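Long-range contacts in pyridoxine 4-oxidase (Mesorhizobium loti, PDB 4HA6), which catalyses the FAD-dependent oxidation of the 4-hydroxymethyl group of pyridoxine to the aldehyde pyridoxal, with molecular oxygen as electron acceptor: residues I158-S163 with R411-G416; L299-K304 with R420-G425; L358-T363 with R400-S405. All coordinates share one frame; numbering follows the deposited sequence. Where two conformers were deposited one is given.

Contact 1 of 3, residues I158-S163 with R411-G416; sequences IEAGAS and RDELAG
Two charged planar groups of residues 411-416, the Arg411 guanidinium and the Glu413 carboxylate, meet beside the helical turn 160-163. Arg411 NE hydrogen-bonds to Glu413 OE2 at 3.3 Å within a salt bridge, but the planes do not mate edge to edge: the oxygen stands 21° out of the guanidinium plane and is itself approached from above the carboxylate plane. Ser163 OG lies 2.9 Å from Arg411 NH2. That hydroxyl occupies the crowded position between backbone N and carbonyl carbon (chi1 70°), which turns it back on its own helix to donate to Ala160 O at 2.7 Å. Ser163 CB also lies 3.4 Å from Glu413 OE1. Nearer the two backbones the contact is aliphatic. Ala160 CB touches Arg411 CB at 3.7 Å and Glu413 CB at 3.9 Å, so the methyl is lodged against the roots of the two salt-bridged side chains. Bends at chi2 and chi3 of Arg411, and at chi2 of Glu413, bring their tips round toward Ser163. The Glu159 carboxylate forms a salt bridge with Arg168. The contact thus sets the C-terminal end of helix 152-163 against the loop, with its short 3-10 turn, that joins helix 392-409 to strand 418-421; Leu414 extends the packing to Leu153 and Ala156 of helix 152-163.

Contact 2 of 3, residues L299-K304 with R420-G425; sequences LYAARK and RELLPG
Three clear backbone hydrogen bonds and one weak one join the segments. Ala301 N donates to Arg420 O at 2.8 Å, nearly along the C=O axis. Leu299 O accepts twice in its carbonyl plane, from Leu422 N at 2.7 Å and from Leu423 N at 3.1 Å, so one oxygen holds two successive amides. Leu299 N to Leu423 O is the weak one.

Apolar contacts occupy one flank: the Leu299 and Leu422 side chains cross obliquely, CD1 to CD1 at 3.6 Å, and Leu422 CG rests against Ala301 CB at 3.9 Å. On the opposite face of the strand pair, Tyr300 CD1 lies 3.6 Å from Glu421 CA, the ring crossing the extended Glu421 chain obliquely.

Among polar side-chain bonds, Glu421 OE2 accepts from Gly425 N at 2.6 Å, bracing the turn with cis Pro424, and OE1 forms a salt bridge with Arg406 and accepts a hydrogen bond from Asn298. An alanine at Glu421 would take away these carboxylate bonds and probably loosen that turn. Tyr300 and Glu421 form an antiparallel non-hydrogen-bonded pair, Ala301 and Arg420 a hydrogen-bonded one, placing strand 418-421 beside strand 293-302 in the antiparallel sheet expected of a GMC substrate-binding domain.

Contact 3 of 3, residues L358-T363 with R400-S405; sequences LLFGIT and RALEAS
Glu403 OE1 is gripped by two nitrogens of a single arginine one helical turn earlier: Arg400 NE at 3.1 Å and Arg400 NH2 at 3.0 Å. The oxygen lies in the guanidinium plane, whereas both donors reach it from above the carboxylate plane. Arg400 NH1 has a second acidic partner in Glu396, so the arginine's charge is probably balanced by two carboxylates on the side of helix 392-409 turned away from strand 355-362.

The helix face toward the strand is packed without hydrogen bonds between the segments. Phe360 makes the broadest contact. Its CG takes the crowded position between backbone N and carbonyl carbon (chi1 56°), and the ring lies alongside Leu402, both side chains pointing the same way. Leu402 CG stands over one ring face, 4.0 Å from the centroid of the Phe360 ring and 23° off its normal, a CH-pi contact displaced toward CZ. Where the side chain leaves the strand, Phe360 CB is 4.1 Å from Ala401 CB. This is a helix laid on an antiparallel sheet, consistent with the substrate-binding domain of GMC oxidoreductases: strand 358-362 and helix 400-405 run roughly antiparallel, at 151°, their axes 7.2 Å apart at closest approach.

Small side chains at Ala401 and Ser405 probably allow that closeness. The Ala401 methyl CB presses on Gly361 O at 3.3 Å, and Ser405 OG sits 3.3 Å from Leu358 CB. The serine OG, anti to its backbone N and buried against leucine, is satisfied by Asn298. Helix 430-440 brings Phe436, Ile437 and Ser440 against Phe360.

How the contacts relate
All three contacts belong to one region, with centres about 15 to 16 Å apart. Contacts 2 and 3 share a sheet, since strands 293-302 and 355-362 are neighbours in it: Tyr300 CE2 packs on Leu358 CG at 3.6 Å, and Asn298 bonds to Tyr300, Glu421 and Ser405. Contact 1 joins contact 2 through a probable hydrogen bond of 3.0 Å from Arg303 NH2 to Gly416 O, but does not touch contact 3. In sequence, helix 392-409, loop 411-416 and strand 418-421 follow one another through contacts 3, 1 and 2. Contact 3 comes closest to the substrate pocket, Gly361 lying about 11 Å from the bound pyridoxamine, nearest atoms; none of the three touches an annotated site.

Contact 1 of 3, residues I158-S163 with R411-G416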
ATOM      1  N   ILE A 158      -4.938 -20.266  12.565  1.00  5.92           N
ATOM      2  CA  ILE A 158      -4.269 -19.604  13.681  1.00 10.82           C
ATOM      3  C   ILE A 158      -3.747 -20.646  14.669  1.00 13.78           C
ATOM      4  O   ILE A 158      -2.606 -20.555  15.124  1.00  9.99           O
ATOM      5  CB  ILE A 158      -5.203 -18.551  14.336  1.00 12.45           C
ATOM      6  CG1 ILE A 158      -5.236 -17.285  13.470  1.00  9.38           C
ATOM      7  CG2 ILE A 158      -4.750 -18.170  15.751  1.00 10.47           C
ATOM      8  CD1 ILE A 158      -6.270 -16.276  13.887  1.00  3.45           C
ATOM      9  N   GLU A 159      -4.570 -21.653  14.962  1.00 10.43           N
ATOM     10  CA  GLU A 159      -4.162 -22.771  15.817  1.00  9.80           C
ATOM     11  C   GLU A 159      -2.981 -23.558  15.245  1.00 14.32           C
ATOM     12  O   GLU A 159      -2.092 -23.984  15.982  1.00 13.24           O
ATOM     13  CB  GLU A 159      -5.338 -23.727  16.032  1.00 10.40           C
ATOM     14  CG  GLU A 159      -6.378 -23.203  17.006  1.00 19.21           C
ATOM     15  CD  GLU A 159      -5.805 -23.014  18.398  1.00 30.74           C
ATOM     16  OE1 GLU A 159      -4.893 -23.785  18.782  1.00 25.03           O
ATOM     17  OE2 GLU A 159      -6.262 -22.093  19.101  1.00 28.95           O
ATOM     18  N   ALA A 160      -2.985 -23.770  13.932  1.00  7.94           N
ATOM     19  CA  ALA A 160      -1.893 -24.487  13.285  1.00  9.07           C
ATOM     20  C   ALA A 160      -0.585 -23.732  13.477  1.00  8.64           C
ATOM     21  O   ALA A 160       0.422 -24.312  13.883  1.00 11.87           O
ATOM     22  CB  ALA A 160      -2.195 -24.685  11.800  1.00  8.95           C
ATOM     23  N   GLY A 161      -0.606 -22.434  13.185  1.00  7.08           N
ATOM     24  CA  GLY A 161       0.550 -21.591  13.431  1.00  7.36           C
ATOM     25  C   GLY A 161       0.999 -21.575  14.889  1.00  9.23           C
ATOM     26  O   GLY A 161       2.192 -21.635  15.180  1.00  8.76           O
ATOM     27  N   ALA A 162       0.039 -21.471  15.801  1.00 12.01           N
ATOM     28  CA  ALA A 162       0.328 -21.435  17.231  1.00 15.74           C
ATOM     29  C   ALA A 162       0.974 -22.731  17.714  1.00  8.02           C
ATOM     30  O   ALA A 162       1.856 -22.705  18.573  1.00 19.70           O
ATOM     31  CB  ALA A 162      -0.944 -21.130  18.028  1.00 10.48           C
ATOM     32  N   SER A 163       0.535 -23.861  17.167  1.00 13.15           N
ATOM     33  CA  SER A 163       1.105 -25.149  17.548  0.58 14.40           C
ATOM     34  C   SER A 163       2.560 -25.245  17.108  1.00 15.48           C
ATOM     35  O   SER A 163       3.357 -25.964  17.725  1.00 10.57           O
ATOM     36  CB  SER A 163       0.299 -26.302  16.953  0.58 15.13           C
ATOM     37  OG  SER A 163       0.462 -26.376  15.548  0.58 14.51           O
ATOM     38  N   ARG A 411      -0.889 -29.176   8.889  1.00 15.52           N
ATOM     39  CA  ARG A 411      -1.008 -29.435  10.322  1.00 14.71           C
ATOM     40  C   ARG A 411      -2.340 -30.108  10.650  1.00 14.38           C
ATOM     41  O   ARG A 411      -3.367 -29.815  10.019  1.00  5.20           O
ATOM     42  CB  ARG A 411      -0.897 -28.137  11.124  1.00 10.22           C
ATOM     43  CG  ARG A 411       0.477 -27.494  11.085  1.00 10.87           C
ATOM     44  CD  ARG A 411       1.516 -28.343  11.837  1.00 11.43           C
ATOM     45  NE  ARG A 411       1.185 -28.469  13.256  1.00 13.64           N
ATOM     46  CZ  ARG A 411       1.981 -29.030  14.171  1.00 20.42           C
ATOM     47  NH1 ARG A 411       3.173 -29.519  13.824  1.00 16.53           N
ATOM     48  NH2 ARG A 411       1.589 -29.099  15.439  1.00 17.52           N
ATOM     49  N   ASP A 412      -2.308 -31.001  11.637  1.00  9.52           N
ATOM     50  CA  ASP A 412      -3.513 -31.610  12.207  1.00 10.86           C
ATOM     51  C   ASP A 412      -4.597 -30.597  12.584  1.00 12.61           C
ATOM     52  O   ASP A 412      -5.784 -30.909  12.541  1.00 13.72           O
ATOM     53  CB  ASP A 412      -3.150 -32.403  13.459  1.00 17.31           C
ATOM     54  CG  ASP A 412      -2.557 -33.753  13.146  1.00 28.01           C
ATOM     55  OD1 ASP A 412      -2.580 -34.164  11.960  1.00 19.98           O
ATOM     56  OD2 ASP A 412      -2.079 -34.406  14.099  1.00 24.98           O
ATOM     57  N   GLU A 413      -4.187 -29.392  12.969  1.00  8.81           N
ATOM     58  CA  GLU A 413      -5.134 -28.339  13.346  1.00  5.94           C
ATOM     59  C   GLU A 413      -6.030 -27.914  12.185  1.00  6.69           C
ATOM     60  O   GLU A 413      -7.061 -27.266  12.399  1.00 10.24           O
ATOM     61  CB  GLU A 413      -4.393 -27.122  13.906  1.00  9.59           C
ATOM     62  CG  GLU A 413      -3.744 -27.362  15.273  1.00 14.32           C
ATOM     63  CD  GLU A 413      -2.494 -28.231  15.199  1.00 14.04           C
ATOM     64  OE1 GLU A 413      -2.010 -28.646  16.270  1.00 25.72           O
ATOM     65  OE2 GLU A 413      -1.987 -28.492  14.085  1.00 12.95           O
ATOM     66  N   LEU A 414      -5.643 -28.276  10.963  1.00  5.28           N
ATOM     67  CA  LEU A 414      -6.443 -27.952   9.767  1.00 13.98           C
ATOM     68  C   LEU A 414      -7.077 -29.201   9.122  1.00 12.85           C
ATOM     69  O   LEU A 414      -7.730 -29.111   8.081  1.00 10.29           O
ATOM     70  CB  LEU A 414      -5.592 -27.190   8.741  1.00 12.42           C
ATOM     71  CG  LEU A 414      -5.456 -25.672   8.886  1.00  5.37           C
ATOM     72  CD1 LEU A 414      -4.273 -25.181   8.066  1.00  8.32           C
ATOM     73  CD2 LEU A 414      -6.725 -24.959   8.445  1.00  6.15           C
ATOM     74  N   ALA A 415      -6.891 -30.354   9.763  1.00  8.78           N
ATOM     75  CA  ALA A 415      -7.419 -31.623   9.279  1.00 13.95           C
ATOM     76  C   ALA A 415      -8.943 -31.633   9.164  1.00 10.72           C
ATOM     77  O   ALA A 415      -9.511 -32.421   8.397  1.00 17.66           O
ATOM     78  CB  ALA A 415      -6.960 -32.752  10.185  1.00 14.00           C
ATOM     79  N   GLY A 416      -9.612 -30.773   9.922  1.00  9.50           N
ATOM     80  CA  GLY A 416     -11.059 -30.681   9.821  1.00 14.22           C
ATOM     81  C   GLY A 416     -11.490 -30.028   8.515  1.00 24.41           C
ATOM     82  O   GLY A 416     -12.618 -30.237   8.040  1.00 12.14           O
TER

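Contact 2 of 3, residues L299-K304 with R420-G425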
ATOM      1  N   LEU A 299      -2.925 -23.988  -2.612  1.00 11.15           N
ATOM      2  CA  LEU A 299      -4.363 -24.232  -2.768  1.00  6.76           C
ATOM      3  C   LEU A 299      -4.761 -25.602  -2.215  1.00  8.37           C
ATOM      4  O   LEU A 299      -4.163 -26.616  -2.596  1.00  8.39           O
ATOM      5  CB  LEU A 299      -4.709 -24.195  -4.262  1.00  9.63           C
ATOM      6  CG  LEU A 299      -6.071 -23.737  -4.795  1.00 26.16           C
ATOM      7  CD1 LEU A 299      -6.640 -24.742  -5.821  1.00 15.52           C
ATOM      8  CD2 LEU A 299      -7.070 -23.410  -3.689  1.00 12.06           C
ATOM      9  N   TYR A 300      -5.772 -25.631  -1.344  1.00  5.04           N
ATOM     10  CA  TYR A 300      -6.250 -26.884  -0.726  1.00  9.81           C
ATOM     11  C   TYR A 300      -7.709 -27.196  -1.050  1.00 11.90           C
ATOM     12  O   TYR A 300      -8.597 -26.356  -0.859  1.00  9.91           O
ATOM     13  CB  TYR A 300      -6.103 -26.821   0.802  1.00  6.06           C
ATOM     14  CG  TYR A 300      -4.673 -26.747   1.259  1.00  9.85           C
ATOM     15  CD1 TYR A 300      -3.960 -27.908   1.536  1.00  6.38           C
ATOM     16  CD2 TYR A 300      -4.017 -25.516   1.385  1.00  9.90           C
ATOM     17  CE1 TYR A 300      -2.627 -27.858   1.944  1.00 10.70           C
ATOM     18  CE2 TYR A 300      -2.679 -25.453   1.795  1.00  9.22           C
ATOM     19  CZ  TYR A 300      -1.996 -26.632   2.071  1.00  9.20           C
ATOM     20  OH  TYR A 300      -0.679 -26.597   2.476  1.00  7.03           O
ATOM     21  N   ALA A 301      -7.969 -28.414  -1.513  1.00 16.94           N
ATOM     22  CA  ALA A 301      -9.346 -28.876  -1.643  1.00 15.02           C
ATOM     23  C   ALA A 301      -9.928 -28.981  -0.237  1.00 17.89           C
ATOM     24  O   ALA A 301      -9.261 -29.489   0.676  1.00 14.39           O
ATOM     25  CB  ALA A 301      -9.390 -30.237  -2.343  1.00 15.09           C
ATOM     26  N   ALA A 302     -11.157 -28.506  -0.046  1.00  9.69           N
ATOM     27  CA  ALA A 302     -11.769 -28.568   1.285  1.00 14.61           C
ATOM     28  C   ALA A 302     -12.573 -29.848   1.496  1.00 19.73           C
ATOM     29  O   ALA A 302     -13.229 -30.337   0.572  1.00 15.33           O
ATOM     30  CB  ALA A 302     -12.626 -27.342   1.554  1.00 11.45           C
ATOM     31  N   ARG A 303     -12.522 -30.361   2.725  1.00 19.99           N
ATOM     32  CA  ARG A 303     -13.195 -31.596   3.126  1.00 20.82           C
ATOM     33  C   ARG A 303     -14.693 -31.351   3.311  1.00 27.44           C
ATOM     34  O   ARG A 303     -15.488 -32.290   3.383  1.00 30.87           O
ATOM     35  CB  ARG A 303     -12.591 -32.106   4.447  1.00 14.08           C
ATOM     36  CG  ARG A 303     -12.857 -33.576   4.735  1.00 30.09           C
ATOM     37  CD  ARG A 303     -12.248 -34.004   6.062  1.00 14.59           C
ATOM     38  NE  ARG A 303     -12.770 -33.178   7.121  1.00 17.96           N
ATOM     39  CZ  ARG A 303     -13.853 -33.474   7.826  1.00 24.68           C
ATOM     40  NH1 ARG A 303     -14.521 -34.613   7.615  1.00 17.66           N
ATOM     41  NH2 ARG A 303     -14.257 -32.633   8.757  1.00 14.60           N
ATOM     42  N   LYS A 304     -15.069 -30.081   3.409  1.00 20.65           N
ATOM     43  CA  LYS A 304     -16.467 -29.695   3.563  1.00 20.57           C
ATOM     44  C   LYS A 304     -16.641 -28.262   3.055  1.00 22.62           C
ATOM     45  O   LYS A 304     -15.646 -27.574   2.843  1.00 23.40           O
ATOM     46  CB  LYS A 304     -16.884 -29.840   5.021  1.00 22.05           C
ATOM     47  CG  LYS A 304     -16.023 -29.111   6.030  1.00 31.00           C
ATOM     48  CD  LYS A 304     -16.243 -29.755   7.394  1.00 28.30           C
ATOM     49  CE  LYS A 304     -15.745 -28.906   8.541  1.00 29.61           C
ATOM     50  NZ  LYS A 304     -16.161 -29.550   9.831  1.00 30.51           N
ATOM     51  N   ARG A 420      -7.183 -32.353   0.720  1.00 12.69           N
ATOM     52  CA  ARG A 420      -5.819 -32.562   0.233  1.00 13.31           C
ATOM     53  C   ARG A 420      -5.309 -31.284  -0.432  1.00 15.06           C
ATOM     54  O   ARG A 420      -6.100 -30.395  -0.780  1.00  8.45           O
ATOM     55  CB  ARG A 420      -5.768 -33.697  -0.788  1.00 23.54           C
ATOM     56  CG  ARG A 420      -6.524 -33.375  -2.069  1.00 16.15           C
ATOM     57  CD  ARG A 420      -6.141 -34.324  -3.200  1.00 37.38           C
ATOM     58  NE  ARG A 420      -6.645 -33.859  -4.492  1.00 50.91           N
ATOM     59  CZ  ARG A 420      -7.908 -33.991  -4.889  1.00 57.99           C
ATOM     60  NH1 ARG A 420      -8.798 -34.569  -4.092  1.00 55.98           N
ATOM     61  NH2 ARG A 420      -8.287 -33.542  -6.082  1.00 49.82           N
ATOM     62  N   GLU A 421      -3.991 -31.201  -0.618  1.00 12.73           N
ATOM     63  CA  GLU A 421      -3.388 -30.077  -1.329  1.00  9.85           C
ATOM     64  C   GLU A 421      -3.625 -30.239  -2.822  1.00 12.89           C
ATOM     65  O   GLU A 421      -3.415 -31.326  -3.373  1.00 17.89           O
ATOM     66  CB  GLU A 421      -1.880 -30.021  -1.062  1.00  6.58           C
ATOM     67  CG  GLU A 421      -1.177 -28.778  -1.598  1.00 11.49           C
ATOM     68  CD  GLU A 421       0.338 -28.830  -1.404  1.00 16.03           C
ATOM     69  OE1 GLU A 421       0.838 -28.315  -0.385  1.00 14.86           O
ATOM     70  OE2 GLU A 421       1.033 -29.383  -2.279  1.00 24.91           O
ATOM     71  N   LEU A 422      -4.073 -29.171  -3.473  1.00 10.40           N
ATOM     72  CA  LEU A 422      -4.163 -29.155  -4.931  1.00 15.17           C
ATOM     73  C   LEU A 422      -2.879 -28.552  -5.543  1.00 11.87           C
ATOM     74  O   LEU A 422      -2.353 -29.064  -6.526  1.00 21.83           O
ATOM     75  CB  LEU A 422      -5.418 -28.393  -5.383  1.00 15.44           C
ATOM     76  CG  LEU A 422      -6.754 -28.945  -4.850  1.00 14.13           C
ATOM     77  CD1 LEU A 422      -7.949 -28.031  -5.172  1.00 13.42           C
ATOM     78  CD2 LEU A 422      -7.011 -30.345  -5.391  1.00 15.08           C
ATOM     79  N   LEU A 423      -2.377 -27.474  -4.947  1.00  7.81           N
ATOM     80  CA  LEU A 423      -1.161 -26.804  -5.436  1.00 10.13           C
ATOM     81  C   LEU A 423      -0.223 -26.453  -4.258  1.00  7.03           C
ATOM     82  O   LEU A 423      -0.691 -26.011  -3.200  1.00  7.50           O
ATOM     83  CB  LEU A 423      -1.525 -25.532  -6.213  1.00  8.51           C
ATOM     84  CG  LEU A 423      -2.496 -25.583  -7.395  1.00  6.50           C
ATOM     85  CD1 LEU A 423      -2.855 -24.173  -7.864  1.00 14.78           C
ATOM     86  CD2 LEU A 423      -1.924 -26.371  -8.560  1.00  3.42           C
ATOM     87  N   PRO A 424       1.106 -26.597  -4.444  1.00  9.95           N
ATOM     88  CA  PRO A 424       1.781 -26.977  -5.687  1.00  7.08           C
ATOM     89  C   PRO A 424       1.885 -28.474  -5.878  1.00 18.69           C
ATOM     90  O   PRO A 424       2.291 -28.913  -6.949  1.00 25.23           O
ATOM     91  CB  PRO A 424       3.193 -26.400  -5.507  1.00  8.42           C
ATOM     92  CG  PRO A 424       3.438 -26.470  -4.047  1.00  4.19           C
ATOM     93  CD  PRO A 424       2.076 -26.205  -3.397  1.00 11.88           C
ATOM     94  N   GLY A 425       1.523 -29.256  -4.871  1.00 17.41           N
ATOM     95  CA  GLY A 425       1.597 -30.695  -5.031  1.00 32.62           C
ATOM     96  C   GLY A 425       2.998 -31.201  -4.773  1.00 28.48           C
ATOM     97  O   GLY A 425       3.456 -31.181  -3.630  1.00 36.49           O
TER

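Contact 3 of 3, residues L358-T363 with R400-S405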
ATOM      1  N   LEU A 358      -3.768 -20.852   0.945  1.00  8.48           N
ATOM      2  CA  LEU A 358      -2.851 -20.173   1.843  1.00  6.66           C
ATOM      3  C   LEU A 358      -1.950 -19.347   0.936  1.00  9.37           C
ATOM      4  O   LEU A 358      -1.362 -19.868  -0.019  1.00  8.90           O
ATOM      5  CB  LEU A 358      -2.024 -21.165   2.658  1.00  6.26           C
ATOM      6  CG  LEU A 358      -2.753 -22.228   3.484  1.00 14.33           C
ATOM      7  CD1 LEU A 358      -1.805 -22.798   4.513  1.00  5.76           C
ATOM      8  CD2 LEU A 358      -4.011 -21.697   4.150  1.00  7.69           C
ATOM      9  N   LEU A 359      -1.871 -18.055   1.213  1.00  7.30           N
ATOM     10  CA  LEU A 359      -1.079 -17.163   0.398  1.00  8.13           C
ATOM     11  C   LEU A 359       0.270 -17.034   1.081  1.00  8.12           C
ATOM     12  O   LEU A 359       0.357 -17.082   2.314  1.00 15.86           O
ATOM     13  CB  LEU A 359      -1.785 -15.817   0.280  1.00  9.43           C
ATOM     14  CG  LEU A 359      -3.253 -15.950  -0.142  1.00 11.78           C
ATOM     15  CD1 LEU A 359      -3.967 -14.616  -0.095  1.00 21.91           C
ATOM     16  CD2 LEU A 359      -3.362 -16.564  -1.536  1.00 21.09           C
ATOM     17  N   PHE A 360       1.331 -16.920   0.297  1.00  5.87           N
ATOM     18  CA  PHE A 360       2.676 -16.912   0.877  1.00  3.76           C
ATOM     19  C   PHE A 360       3.478 -15.835   0.167  1.00  5.21           C
ATOM     20  O   PHE A 360       3.314 -15.617  -1.057  1.00  3.68           O
ATOM     21  CB  PHE A 360       3.330 -18.304   0.787  1.00  2.69           C
ATOM     22  CG  PHE A 360       3.401 -18.854  -0.618  1.00  5.25           C
ATOM     23  CD1 PHE A 360       2.361 -19.625  -1.134  1.00  5.72           C
ATOM     24  CD2 PHE A 360       4.504 -18.575  -1.430  1.00  5.07           C
ATOM     25  CE1 PHE A 360       2.409 -20.121  -2.444  1.00  7.03           C
ATOM     26  CE2 PHE A 360       4.571 -19.071  -2.748  1.00  5.39           C
ATOM     27  CZ  PHE A 360       3.514 -19.841  -3.252  1.00  5.93           C
ATOM     28  N   GLY A 361       4.305 -15.118   0.925  1.00  2.66           N
ATOM     29  CA  GLY A 361       5.012 -13.971   0.366  1.00  1.54           C
ATOM     30  C   GLY A 361       6.300 -13.715   1.120  1.00  6.29           C
ATOM     31  O   GLY A 361       6.561 -14.381   2.125  1.00  1.92           O
ATOM     32  N   ILE A 362       7.113 -12.772   0.638  1.00  1.55           N
ATOM     33  CA  ILE A 362       8.289 -12.340   1.393  1.00  3.20           C
ATOM     34  C   ILE A 362       8.044 -10.903   1.830  1.00  8.12           C
ATOM     35  O   ILE A 362       7.345 -10.143   1.139  1.00  3.92           O
ATOM     36  CB  ILE A 362       9.598 -12.438   0.563  1.00  4.41           C
ATOM     37  CG1 ILE A 362       9.526 -11.546  -0.691  1.00  1.39           C
ATOM     38  CG2 ILE A 362       9.873 -13.892   0.195  1.00  3.74           C
ATOM     39  CD1 ILE A 362      10.846 -11.459  -1.425  1.00  7.08           C
ATOM     40  N   THR A 363       8.598 -10.516   2.974  1.00  5.61           N
ATOM     41  CA  THR A 363       8.167  -9.249   3.571  1.00  3.16           C
ATOM     42  C   THR A 363       9.011  -8.054   3.188  1.00  4.30           C
ATOM     43  O   THR A 363       8.532  -6.915   3.266  1.00  8.63           O
ATOM     44  CB  THR A 363       8.137  -9.330   5.100  1.00  7.61           C
ATOM     45  OG1 THR A 363       9.361  -9.910   5.566  1.00  6.08           O
ATOM     46  CG2 THR A 363       6.960 -10.174   5.567  1.00  4.26           C
ATOM     47  N   ARG A 400      11.371 -20.369   1.088  1.00  5.32           N
ATOM     48  CA  ARG A 400      11.139 -20.492   2.525  1.00  7.47           C
ATOM     49  C   ARG A 400       9.668 -20.219   2.839  1.00  7.85           C
ATOM     50  O   ARG A 400       9.057 -20.910   3.673  1.00  5.49           O
ATOM     51  CB  ARG A 400      12.058 -19.561   3.323  1.00  7.84           C
ATOM     52  CG  ARG A 400      13.572 -19.749   3.074  1.00 10.86           C
ATOM     53  CD  ARG A 400      14.124 -21.076   3.618  1.00  9.53           C
ATOM     54  NE  ARG A 400      13.861 -22.214   2.730  1.00 12.69           N
ATOM     55  CZ  ARG A 400      14.565 -22.501   1.630  1.00 14.34           C
ATOM     56  NH1 ARG A 400      15.591 -21.739   1.257  1.00 14.00           N
ATOM     57  NH2 ARG A 400      14.238 -23.556   0.890  1.00 10.05           N
ATOM     58  N   ALA A 401       9.076 -19.246   2.140  1.00  6.03           N
ATOM     59  CA  ALA A 401       7.677 -18.879   2.418  1.00  8.17           C
ATOM     60  C   ALA A 401       6.744 -20.014   2.003  1.00  6.54           C
ATOM     61  O   ALA A 401       5.853 -20.401   2.775  1.00  6.63           O
ATOM     62  CB  ALA A 401       7.287 -17.579   1.715  1.00  3.40           C
ATOM     63  N   LEU A 402       6.941 -20.533   0.787  1.00  3.55           N
ATOM     64  CA  LEU A 402       6.136 -21.662   0.291  1.00  2.97           C
ATOM     65  C   LEU A 402       6.302 -22.835   1.236  1.00  7.55           C
ATOM     66  O   LEU A 402       5.345 -23.561   1.535  1.00  7.34           O
ATOM     67  CB  LEU A 402       6.622 -22.114  -1.081  1.00  5.77           C
ATOM     68  CG  LEU A 402       5.634 -22.667  -2.125  1.00 11.49           C
ATOM     69  CD1 LEU A 402       6.344 -23.589  -3.100  1.00  9.10           C
ATOM     70  CD2 LEU A 402       4.375 -23.326  -1.546  1.00  3.99           C
ATOM     71  N   GLU A 403       7.529 -23.049   1.695  1.00  4.11           N
ATOM     72  CA  GLU A 403       7.750 -24.170   2.595  1.00 14.04           C
ATOM     73  C   GLU A 403       7.048 -23.958   3.914  1.00  9.98           C
ATOM     74  O   GLU A 403       6.549 -24.911   4.508  1.00  6.37           O
ATOM     75  CB  GLU A 403       9.240 -24.441   2.790  1.00  5.92           C
ATOM     76  CG  GLU A 403       9.851 -25.030   1.546  1.00  8.48           C
ATOM     77  CD  GLU A 403      11.301 -25.361   1.710  1.00 22.63           C
ATOM     78  OE1 GLU A 403      11.966 -24.716   2.557  1.00 24.98           O
ATOM     79  OE2 GLU A 403      11.765 -26.264   0.984  1.00 18.62           O
ATOM     80  N   ALA A 404       6.997 -22.713   4.375  1.00  7.71           N
ATOM     81  CA  ALA A 404       6.343 -22.451   5.649  1.00  7.34           C
ATOM     82  C   ALA A 404       4.851 -22.690   5.485  1.00 13.36           C
ATOM     83  O   ALA A 404       4.193 -23.236   6.379  1.00  3.94           O
ATOM     84  CB  ALA A 404       6.620 -21.040   6.119  1.00 14.86           C
ATOM     85  N   SER A 405       4.331 -22.285   4.328  1.00 10.09           N
ATOM     86  CA  SER A 405       2.904 -22.390   4.038  1.00 10.30           C
ATOM     87  C   SER A 405       2.438 -23.846   4.027  1.00 11.94           C
ATOM     88  O   SER A 405       1.382 -24.191   4.579  1.00 11.73           O
ATOM     89  CB  SER A 405       2.603 -21.753   2.675  1.00  8.72           C
ATOM     90  OG  SER A 405       1.215 -21.783   2.413  1.00  7.75           O
TER